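Spherulin-4 (Aspergillus clavatus, PDB 5C5G) is a glycoside hydrolase that probably acts on galactosaminogalactan, a polysaccharide of the Aspergillus cell surface and matrix. Local coordinates at residues A[152-157]-A[169-173]. Numbering follows the deposited sequence.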
ATOM      1  N   ASN A 152       4.655  -6.732  -1.157  1.00  8.44           N
ATOM      2  CA  ASN A 152       3.391  -7.467  -1.135  1.00  8.88           C
ATOM      3  C   ASN A 152       3.536  -8.931  -1.537  1.00  8.91           C
ATOM      4  O   ASN A 152       3.340  -9.294  -2.693  1.00 10.35           O
ATOM      5  CB  ASN A 152       2.340  -6.839  -2.025  1.00  9.60           C
ATOM      6  CG  ASN A 152       1.000  -7.533  -1.875  1.00 10.50           C
ATOM      7  OD1 ASN A 152       0.764  -8.263  -0.902  1.00 10.97           O
ATOM      8  ND2 ASN A 152       0.128  -7.367  -2.860  1.00 12.51           N
ATOM      9  N   PRO A 153       3.832  -9.787  -0.558  1.00  9.16           N
ATOM     10  CA  PRO A 153       3.801 -11.222  -0.823  1.00  9.81           C
ATOM     11  C   PRO A 153       2.380 -11.754  -0.829  1.00 10.55           C
ATOM     12  O   PRO A 153       2.172 -12.887  -1.259  1.00 11.89           O
ATOM     13  CB  PRO A 153       4.594 -11.813   0.352  1.00  9.73           C
ATOM     14  CG  PRO A 153       4.452 -10.803   1.445  1.00  8.68           C
ATOM     15  CD  PRO A 153       4.411  -9.469   0.758  1.00  9.63           C
ATOM     16  N   GLY A 154       1.425 -10.970  -0.350  1.00 10.34           N
ATOM     17  CA  GLY A 154       0.029 -11.367  -0.360  1.00 11.86           C
ATOM     18  C   GLY A 154      -0.294 -12.501   0.595  1.00 11.31           C
ATOM     19  O   GLY A 154      -1.343 -13.140   0.464  1.00 14.49           O
ATOM     20  N   ALA A 155       0.595 -12.744   1.552  1.00 11.37           N
ATOM     21  CA  ALA A 155       0.543 -13.881   2.457  1.00 10.46           C
ATOM     22  C   ALA A 155       1.762 -13.737   3.352  1.00 11.46           C
ATOM     23  O   ALA A 155       2.573 -12.830   3.149  1.00 10.78           O
ATOM     24  CB  ALA A 155       0.583 -15.195   1.683  1.00 15.18           C
ATOM     25  N   ILE A 156       1.903 -14.590   4.354  1.00 11.45           N
ATOM     26  CA  ILE A 156       2.989 -14.410   5.296  1.00 11.35           C
ATOM     27  C   ILE A 156       4.305 -14.932   4.723  1.00 10.87           C
ATOM     28  O   ILE A 156       4.405 -16.115   4.415  1.00 11.65           O
ATOM     29  CB  ILE A 156       2.688 -15.129   6.623  1.00 11.71           C
ATOM     30  CG1 ILE A 156       1.448 -14.516   7.295  1.00 12.46           C
ATOM     31  CG2 ILE A 156       3.890 -14.993   7.566  1.00 13.62           C
ATOM     32  CD1 ILE A 156       0.889 -15.375   8.410  1.00 12.98           C
ATOM     33  N   PRO A 157       5.326 -14.080   4.581  1.00 10.69           N
ATOM     34  CA  PRO A 157       6.612 -14.560   4.086  1.00 10.39           C
ATOM     35  C   PRO A 157       7.475 -15.016   5.235  1.00 10.49           C
ATOM     36  O   PRO A 157       7.128 -14.751   6.388  1.00 11.10           O
ATOM     37  CB  PRO A 157       7.217 -13.293   3.487  1.00 12.23           C
ATOM     38  CG  PRO A 157       6.776 -12.240   4.438  1.00 11.44           C
ATOM     39  CD  PRO A 157       5.372 -12.628   4.849  1.00 10.28           C
ATOM     40  N   VAL A 169       2.813  -6.467   3.194  1.00  8.21           N
ATOM     41  CA  VAL A 169       1.429  -6.924   3.147  1.00  8.68           C
ATOM     42  C   VAL A 169       1.401  -8.423   3.360  1.00  8.23           C
ATOM     43  O   VAL A 169       1.664  -9.202   2.459  1.00  9.49           O
ATOM     44  CB  VAL A 169       0.766  -6.557   1.808  1.00  8.53           C
ATOM     45  CG1 VAL A 169      -0.707  -6.909   1.859  1.00 10.66           C
ATOM     46  CG2 VAL A 169       0.948  -5.067   1.476  1.00 10.44           C
ATOM     47  N   VAL A 170       1.083  -8.824   4.586  1.00  8.23           N
ATOM     48  CA  VAL A 170       1.114 -10.233   4.968  1.00  9.46           C
ATOM     49  C   VAL A 170      -0.242 -10.900   4.905  1.00  9.53           C
ATOM     50  O   VAL A 170      -0.318 -12.115   5.094  1.00 10.14           O
ATOM     51  CB  VAL A 170       1.725 -10.450   6.370  1.00  9.68           C
ATOM     52  CG1 VAL A 170       3.186 -10.003   6.401  1.00  9.65           C
ATOM     53  CG2 VAL A 170       0.911  -9.766   7.470  1.00 10.21           C
ATOM     54  N   PHE A 171      -1.292 -10.134   4.625  1.00  9.56           N
ATOM     55  CA  PHE A 171      -2.622 -10.674   4.428  1.00  9.51           C
ATOM     56  C   PHE A 171      -3.251  -9.860   3.312  1.00  9.80           C
ATOM     57  O   PHE A 171      -3.288  -8.630   3.396  1.00  9.61           O
ATOM     58  CB  PHE A 171      -3.473 -10.592   5.705  1.00 10.71           C
ATOM     59  CG  PHE A 171      -4.809 -11.237   5.529  1.00 10.82           C
ATOM     60  CD1 PHE A 171      -5.865 -10.519   5.005  1.00 10.38           C
ATOM     61  CD2 PHE A 171      -4.982 -12.589   5.796  1.00 12.21           C
ATOM     62  CE1 PHE A 171      -7.079 -11.131   4.770  1.00 12.30           C
ATOM     63  CE2 PHE A 171      -6.200 -13.200   5.585  1.00 14.01           C
ATOM     64  CZ  PHE A 171      -7.238 -12.479   5.072  1.00 13.11           C
ATOM     65  N   GLU A 172      -3.723 -10.536   2.268  1.00  9.36           N
ATOM     66  CA  GLU A 172      -4.395  -9.891   1.150  1.00 10.00           C
ATOM     67  C   GLU A 172      -5.433 -10.876   0.634  1.00 10.56           C
ATOM     68  O   GLU A 172      -5.128 -11.712  -0.219  1.00 12.63           O
ATOM     69  CB  GLU A 172      -3.412  -9.492   0.032  1.00 10.91           C
ATOM     70  CG  GLU A 172      -4.100  -8.676  -1.067  1.00 13.15           C
ATOM     71  CD  GLU A 172      -3.461  -8.733  -2.427  1.00 15.12           C
ATOM     72  OE1 GLU A 172      -2.299  -9.152  -2.556  1.00 15.33           O
ATOM     73  OE2 GLU A 172      -4.164  -8.354  -3.397  1.00 16.23           O
ATOM     74  N   ALA A 173      -6.649 -10.797   1.148  1.00 10.09           N
ATOM     75  CA  ALA A 173      -7.634 -11.814   0.843  1.00 11.40           C
ATOM     76  C   ALA A 173      -8.999 -11.360   1.288  1.00 10.88           C
ATOM     77  O   ALA A 173      -9.177 -10.257   1.792  1.00 10.71           O
ATOM     78  CB  ALA A 173      -7.253 -13.128   1.518  1.00 14.37           C
TER
HETATM   79  O   HOH W   1      -3.244 -13.459   2.403  1.00 13.43           O
HETATM   80  O   HOH W   2      -3.186 -13.180  -1.362  1.00 22.97           O
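In a (beta/alpha) barrel the ligand site forms where parallel strands give way to loops at their C-terminal ends, and the meeting of 152-157 with 169-173 illustrates how a residue on one strand can hold a binding residue on the next, here the adjacent parallel strands 148-152 and 167-172. Asn152 closes strand 148-152, and its t rotamer brings the amide end to Glu172, an N-acetyl-D-galactosamine-binding residue: ND2 donates to Glu172 OE1 at 3.0 Å, nearly straight at 166°. A weak bond takes the same ND2 to Asp116, another residue that binds the sugar, while Glu172 OE2 is met by the hydroxyl of Tyr238, so both carboxylate oxygens have partners. Beyond Asn152 the chain leaves regular strand geometry but stays alongside its neighbour: Gly154 N, at positive phi, reaches Val169 O weakly (3.3 Å) and also Asn152 OD1 (2.8 Å, again weak). One water donates to Gly154 O (2.7 Å) and accepts from Glu172 N (3.0 Å); another donates to both Gly154 O (2.6 Å) and Glu172 O (2.7 Å). Farther out, Ile156 and Pro157 pack against Val170, and Val170 CA lies 3.5 Å from Ala155 O in a CA-H...O contact.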